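Local structure of serine--tRNA ligase, cytoplasmic (Candida albicans, 3QO8) at residues 197-201 and 202-206; 211-215 and 216-220; 244-247 and 248-251. The protein catalyses the attachment of serine to tRNA(Ser), first activating serine with ATP to seryl-adenylate and then passing it to the acceptor end of the tRNA. All coordinates share one frame; numbering follows the deposited sequence.

Contact 1: 197-201 and 202-206; sequences SFLSS and KGYVP
L199 O is gripped by two backbone N-H groups that reach it from opposite faces of its carbonyl plane: K202 N lies 2.9 Å from L199 O, and Y204 N lies 3.1 Å from the same oxygen. One residue on, G203 N donates to S200 O at 3.0 Å. The pair Y204 N to L199 O and G203 N to S200 O is a Schellman motif, with G203 at positive phi (90°) as the C-prime residue, and it ends helix 183-200. The S200 carbonyl is tied further by a water that donates to S200 O and to Y204 O, bridging the helix end to the outgoing chain. The motif brings Y204 back against L199, whose CD2 methyl sits over the centre of the tyrosine ring, 3.9 Å from its centroid, a CH-pi contact; L199 CB also packs on Y204 CB. Alongside, the K202 chain runs past F198, where K202 CE meets F198 CZ at 3.5 Å. A turn at its last torsion (chi4 -60°) directs K202 NZ into a salt bridge with E325 of helix 312-329, whose F326 meets the F198 ring edge-to-face. The chemistry implies a helix terminus at which the carbonyls of L199 and S200 find donors within the turn, while the L199-Y204 contact packs the helix end against the start of strand 205-208.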
# COMPACT_ATOMS: atom_id res chain seq x y z
N SER A 197 -18.91 7.48 -5.47
CA SER A 197 -20.35 7.65 -5.63
C SER A 197 -20.63 8.54 -6.83
O SER A 197 -21.52 8.25 -7.65
CB SER A 197 -20.96 8.28 -4.37
OG SER A 197 -22.36 8.43 -4.51
N PHE A 198 -19.83 9.60 -6.94
CA PHE A 198 -19.94 10.57 -8.03
C PHE A 198 -19.77 9.88 -9.39
O PHE A 198 -20.58 10.06 -10.29
CB PHE A 198 -18.88 11.66 -7.85
CG PHE A 198 -18.89 12.73 -8.91
CD1 PHE A 198 -19.72 13.85 -8.78
CD2 PHE A 198 -18.05 12.65 -10.00
CE1 PHE A 198 -19.72 14.84 -9.75
CE2 PHE A 198 -18.04 13.65 -10.98
CZ PHE A 198 -18.88 14.75 -10.85
N LEU A 199 -18.71 9.09 -9.53
CA LEU A 199 -18.46 8.42 -10.81
C LEU A 199 -19.44 7.27 -11.05
O LEU A 199 -19.85 7.02 -12.18
CB LEU A 199 -17.02 7.92 -10.89
CG LEU A 199 -15.92 8.99 -11.05
CD1 LEU A 199 -14.55 8.31 -11.10
CD2 LEU A 199 -16.15 9.86 -12.30
N SER A 200 -19.80 6.57 -9.98
CA SER A 200 -20.75 5.47 -10.10
C SER A 200 -22.09 5.98 -10.65
O SER A 200 -22.75 5.31 -11.45
CB SER A 200 -20.92 4.76 -8.74
OG SER A 200 -22.09 3.97 -8.73
N SER A 201 -22.49 7.18 -10.23
CA SER A 201 -23.73 7.78 -10.72
C SER A 201 -23.64 8.09 -12.21
O SER A 201 -24.66 8.31 -12.86
CB SER A 201 -24.04 9.08 -9.97
OG SER A 201 -24.49 8.79 -8.66
N LYS A 202 -22.43 8.14 -12.74
CA LYS A 202 -22.22 8.44 -14.15
C LYS A 202 -21.96 7.17 -14.96
O LYS A 202 -21.54 7.25 -16.11
CB LYS A 202 -21.06 9.41 -14.32
CG LYS A 202 -21.38 10.80 -13.84
CD LYS A 202 -20.18 11.70 -13.95
CE LYS A 202 -20.54 13.09 -13.49
NZ LYS A 202 -21.65 13.65 -14.31
N GLY A 203 -22.20 6.02 -14.36
CA GLY A 203 -22.06 4.76 -15.06
C GLY A 203 -20.68 4.12 -14.99
O GLY A 203 -20.45 3.11 -15.65
N TYR A 204 -19.78 4.69 -14.20
CA TYR A 204 -18.46 4.09 -14.00
C TYR A 204 -18.59 2.91 -13.05
O TYR A 204 -19.38 2.94 -12.10
CB TYR A 204 -17.48 5.09 -13.38
CG TYR A 204 -16.98 6.17 -14.31
CD1 TYR A 204 -15.62 6.29 -14.60
CD2 TYR A 204 -17.85 7.10 -14.86
CE1 TYR A 204 -15.15 7.32 -15.45
CE2 TYR A 204 -17.39 8.11 -15.70
CZ TYR A 204 -16.05 8.21 -15.99
OH TYR A 204 -15.60 9.23 -16.83
N VAL A 205 -17.81 1.87 -13.31
CA VAL A 205 -17.77 0.71 -12.44
C VAL A 205 -16.66 0.87 -11.40
O VAL A 205 -15.49 0.99 -11.75
CB VAL A 205 -17.51 -0.55 -13.28
CG1 VAL A 205 -17.31 -1.78 -12.39
CG2 VAL A 205 -18.65 -0.75 -14.28
N PRO A 206 -17.02 0.88 -10.10
CA PRO A 206 -15.98 0.97 -9.07
C PRO A 206 -15.03 -0.20 -9.17
O PRO A 206 -15.45 -1.36 -9.29
CB PRO A 206 -16.77 0.91 -7.76
CG PRO A 206 -18.14 1.44 -8.14
CD PRO A 206 -18.38 0.90 -9.53
O HOH W 1 -22.12 2.16 -12.00

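Contact 2: 211-215 and 216-220; sequences VMMNK and EVMAK
M213 and M218 meet through bends late in their chains: M213 runs extended to its sulfur and then turns at chi3 (73°), while M218 starts with CG opposite its backbone N (chi1 177°) and bends at both following torsions. The two thioether chains cross at about a right angle, with M213 SD 3.8 Å from M218 CE. The bend in M213 also carries its methyl to the first turn of the helix, where M213 CE touches V217 CG1 at 3.6 Å and lies 3.7 Å from M218 N. The methyl is thus shared between V217 and the M218 backbone, while the sulfur meets the M218 methyl. Two backbone bonds build the short helix that follows the strand: M218 N donates to N214 O at 3.0 Å, in the carbonyl plane, and A219 N donates to K215 O at 2.9 Å. N214 holds the N-cap position, yet its side chain makes no capping bond; N214 OD1 instead accepts from K241 NZ. The E216 chain doubles back at chi2 (89°), which sets its carboxylate beside the start of the helix, E216 OE2 lying 3.5 Å from N214 CB. Further out, K215 NZ forms a salt bridge with E240, tying the helix start to strand 239-243. Strand 212-214 is, within this chain, an outermost strand of a three-stranded antiparallel sheet, paired with strand 239-243 through backbone bonds between M213 and Y242. M213 rests on Q249 and P250 of helix 248-252, M218 on F227 of helix 224-229, and the second subunit packs its I172 against M213 and its V173 against N214, which also makes backbone hydrogen bonds to that subunit.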
# COMPACT_ATOMS: atom_id res chain seq x y z
N VAL A 211 -2.16 -2.95 -5.36
CA VAL A 211 -1.09 -1.94 -5.43
C VAL A 211 0.27 -2.53 -5.75
O VAL A 211 1.28 -1.81 -5.79
CB VAL A 211 -0.99 -1.11 -4.13
CG1 VAL A 211 -2.27 -0.33 -3.92
CG2 VAL A 211 -0.69 -2.01 -2.93
N MET A 212 0.31 -3.85 -5.95
CA MET A 212 1.51 -4.52 -6.45
C MET A 212 1.24 -5.09 -7.83
O MET A 212 0.14 -5.54 -8.12
CB MET A 212 1.90 -5.68 -5.53
CG MET A 212 2.39 -5.24 -4.18
SD MET A 212 3.01 -6.63 -3.24
CE MET A 212 3.27 -5.85 -1.64
N MET A 213 2.26 -5.06 -8.68
CA MET A 213 2.15 -5.61 -10.03
C MET A 213 3.38 -6.42 -10.36
O MET A 213 4.48 -6.07 -9.94
CB MET A 213 2.01 -4.51 -11.08
CG MET A 213 0.60 -3.96 -11.23
SD MET A 213 0.49 -2.77 -12.58
CE MET A 213 0.59 -3.75 -14.07
N ASN A 214 3.19 -7.50 -11.12
CA ASN A 214 4.31 -8.26 -11.65
C ASN A 214 5.12 -7.34 -12.56
O ASN A 214 4.56 -6.47 -13.22
CB ASN A 214 3.81 -9.47 -12.44
CG ASN A 214 3.28 -10.58 -11.54
OD1 ASN A 214 3.81 -10.81 -10.45
ND2 ASN A 214 2.24 -11.26 -11.99
N LYS A 215 6.43 -7.55 -12.61
CA LYS A 215 7.31 -6.71 -13.42
C LYS A 215 6.96 -6.75 -14.90
O LYS A 215 6.89 -5.71 -15.56
CB LYS A 215 8.77 -7.11 -13.21
CG LYS A 215 9.25 -6.96 -11.77
CD LYS A 215 10.77 -7.01 -11.66
CE LYS A 215 11.32 -8.41 -11.91
NZ LYS A 215 12.79 -8.46 -11.68
N GLU A 216 6.74 -7.94 -15.43
CA GLU A 216 6.47 -8.10 -16.85
C GLU A 216 5.21 -7.35 -17.29
O GLU A 216 5.15 -6.80 -18.38
CB GLU A 216 6.36 -9.58 -17.23
CG GLU A 216 7.48 -10.46 -16.67
CD GLU A 216 7.16 -11.02 -15.29
OE1 GLU A 216 7.68 -12.12 -14.96
OE2 GLU A 216 6.40 -10.38 -14.53
N VAL A 217 4.19 -7.33 -16.44
CA VAL A 217 2.97 -6.59 -16.75
C VAL A 217 3.20 -5.08 -16.62
O VAL A 217 2.75 -4.29 -17.46
CB VAL A 217 1.77 -7.02 -15.86
CG1 VAL A 217 0.47 -6.50 -16.44
CG2 VAL A 217 1.72 -8.53 -15.74
N MET A 218 3.89 -4.67 -15.57
CA MET A 218 4.14 -3.24 -15.36
C MET A 218 4.91 -2.69 -16.56
O MET A 218 4.62 -1.60 -17.07
CB MET A 218 4.92 -3.01 -14.05
CG MET A 218 5.30 -1.55 -13.80
SD MET A 218 3.89 -0.44 -13.56
CE MET A 218 3.57 -0.74 -11.82
N ALA A 219 5.88 -3.46 -17.02
CA ALA A 219 6.72 -3.04 -18.14
C ALA A 219 5.91 -2.79 -19.41
O ALA A 219 6.35 -2.06 -20.29
CB ALA A 219 7.82 -4.08 -18.39
N LYS A 220 4.71 -3.36 -19.50
CA LYS A 220 3.89 -3.15 -20.70
C LYS A 220 3.07 -1.86 -20.64
O LYS A 220 2.49 -1.43 -21.64
CB LYS A 220 2.98 -4.34 -20.97
CG LYS A 220 3.71 -5.64 -21.34
CD LYS A 220 2.75 -6.63 -21.99
CE LYS A 220 3.37 -8.00 -22.18
NZ LYS A 220 2.95 -8.95 -21.10

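Contact 3: 244-247 and 248-251; sequences IATS and EQPI. With SSA (5'-O-(N-(L-seryl)-sulfamoyl)adenosine), chain B.
T246 OG1 accepts from the seryl amino nitrogen of the bound seryl-sulfamoyl adenosine, SSA N10, at 3.0 Å. E248 OE1, in one of its two modelled conformers, accepts from SSA N10 at 2.8 Å; in that conformer E248 OE2 accepts from Q377 NE2. The threonine hydroxyl also accepts from E248 N at 3.0 Å, so one oxygen joins the ligand to the start of the helix, and K300 NZ is a further partner. With T246 OG1 swung opposite its backbone N (chi1 159°), the hydroxyl reaches both groups. This is the loop before helix 248-252 in the class II synthetase core: T246 caps the helix through its side chain, and its carbonyl accepts from Q249 N. T246, S247 and E248 are assigned to the serine site by similarity with related enzymes. R279, which also bonds SSA, donates to A245 O. Behind them Q249 turns its amide back on the loop, Q249 OE1 accepting from A245 N at 2.9 Å, the donor tilted 21° from the amide carbonyl plane. I251 N closes the first helical turn on S247 O at 3.0 Å. Farther out, I244 crosses P250 at about a right angle, I244 CG2 meeting P250 CD at 3.8 Å.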
# COMPACT_ATOMS: atom_id res chain seq x y z
N ILE A 244 2.48 0.22 -7.41
CA ILE A 244 1.94 1.06 -8.47
C ILE A 244 2.03 2.54 -8.12
O ILE A 244 1.97 2.91 -6.95
CB ILE A 244 0.47 0.69 -8.79
CG1 ILE A 244 -0.47 1.07 -7.63
CG2 ILE A 244 0.36 -0.83 -9.16
CD1 ILE A 244 -1.97 0.81 -7.91
N ALA A 245 2.21 3.38 -9.15
CA ALA A 245 2.22 4.83 -9.00
C ALA A 245 0.82 5.40 -9.15
O ALA A 245 0.55 6.54 -8.76
CB ALA A 245 3.18 5.47 -10.06
N THR A 246 -0.08 4.60 -9.72
CA THR A 246 -1.44 5.05 -10.01
C THR A 246 -2.25 3.84 -10.42
O THR A 246 -1.71 2.92 -11.03
CB THR A 246 -1.47 6.11 -11.18
OG1 THR A 246 -2.78 6.16 -11.75
CG2 THR A 246 -0.48 5.73 -12.28
N SER A 247 -3.54 3.82 -10.08
CA SER A 247 -4.39 2.70 -10.47
C SER A 247 -4.50 2.55 -11.99
O SER A 247 -4.93 1.51 -12.49
CB SER A 247 -5.77 2.74 -9.80
OG SER A 247 -6.50 3.91 -10.16
N GLU A 248 -4.11 3.60 -12.71
CA GLU A 248 -4.03 3.56 -14.16
C GLU A 248 -3.25 2.33 -14.61
O GLU A 248 -3.63 1.65 -15.57
CB GLU A 248 -3.34 4.82 -14.70
CG GLU A 248 -3.20 4.86 -16.21
CD GLU A 248 -2.08 5.80 -16.70
OE1 GLU A 248 -1.78 6.82 -16.04
OE2 GLU A 248 -1.50 5.49 -17.77
N GLN A 249 -2.16 2.05 -13.92
CA GLN A 249 -1.27 0.96 -14.31
C GLN A 249 -1.95 -0.42 -14.28
O GLN A 249 -2.05 -1.08 -15.32
CB GLN A 249 0.03 1.02 -13.51
CG GLN A 249 0.93 2.15 -14.02
CD GLN A 249 1.92 2.67 -12.98
OE1 GLN A 249 1.83 2.35 -11.79
NE2 GLN A 249 2.87 3.47 -13.43
N PRO A 250 -2.45 -0.86 -13.11
CA PRO A 250 -3.08 -2.19 -13.12
C PRO A 250 -4.41 -2.22 -13.88
O PRO A 250 -4.74 -3.21 -14.52
CB PRO A 250 -3.28 -2.52 -11.62
CG PRO A 250 -3.30 -1.17 -10.91
CD PRO A 250 -2.36 -0.28 -11.76
N ILE A 251 -5.17 -1.13 -13.84
CA ILE A 251 -6.45 -1.11 -14.52
C ILE A 251 -6.27 -1.12 -16.04
O ILE A 251 -7.07 -1.70 -16.77
CB ILE A 251 -7.33 0.08 -14.04
CG1 ILE A 251 -7.65 -0.10 -12.54
CG2 ILE A 251 -8.60 0.19 -14.90
CD1 ILE A 251 -8.48 1.03 -11.89
N10 SSA B . -3.15 8.10 -14.02
CA SSA B . -2.87 9.51 -14.26
CB SSA B . -4.14 10.35 -14.07
OG SSA B . -4.50 10.40 -12.68
C9 SSA B . -1.79 10.00 -13.34
O9 SSA B . -1.35 9.29 -12.44
N8 SSA B . -1.36 11.24 -13.54
S1 SSA B . -0.45 12.03 -12.49
O1S SSA B . 0.89 11.52 -12.39
O2S SSA B . -0.42 13.41 -12.87
O5' SSA B . -1.11 11.98 -11.10
C5' SSA B . -2.47 12.35 -10.92
C4' SSA B . -2.58 13.29 -9.71
O4' SSA B . -2.11 12.70 -8.49
C3' SSA B . -1.76 14.56 -9.85
O3' SSA B . -2.43 15.48 -10.72
C2' SSA B . -1.69 15.02 -8.40
O2' SSA B . -2.92 15.66 -8.02
C1' SSA B . -1.59 13.70 -7.62
N9 SSA B . -0.18 13.40 -7.31
C8 SSA B . 0.79 13.06 -8.18
N7 SSA B . 1.94 12.88 -7.50
C5 SSA B . 1.67 13.11 -6.20
C6 SSA B . 2.44 13.06 -5.05
N6 SSA B . 3.75 12.74 -5.15
N1 SSA B . 1.87 13.34 -3.85
C2 SSA B . 0.58 13.66 -3.78
N3 SSA B . -0.20 13.70 -4.87
C4 SSA B . 0.34 13.44 -6.09

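How the contacts relate
The three contacts follow one another along the chain at different distances from the bound ligand. Contact 3 holds the ligand directly. Contact 2 backs it, their centres 9 Å apart: V211 O lies 2.9 Å from I244 N, probably a hydrogen bond, M213 SD packs on P250 N, and M218 CE packs on Q249 OE1, the amide that holds the 244-247 loop. The M218 side chain is about 11 Å from the ligand. Contact 1 touches neither of the others, its nearest atoms about 7 Å from contact 3 and about 14 Å from contact 2; its L199 side chain is about 10 Å from the ligand and about 7 Å from that of E302.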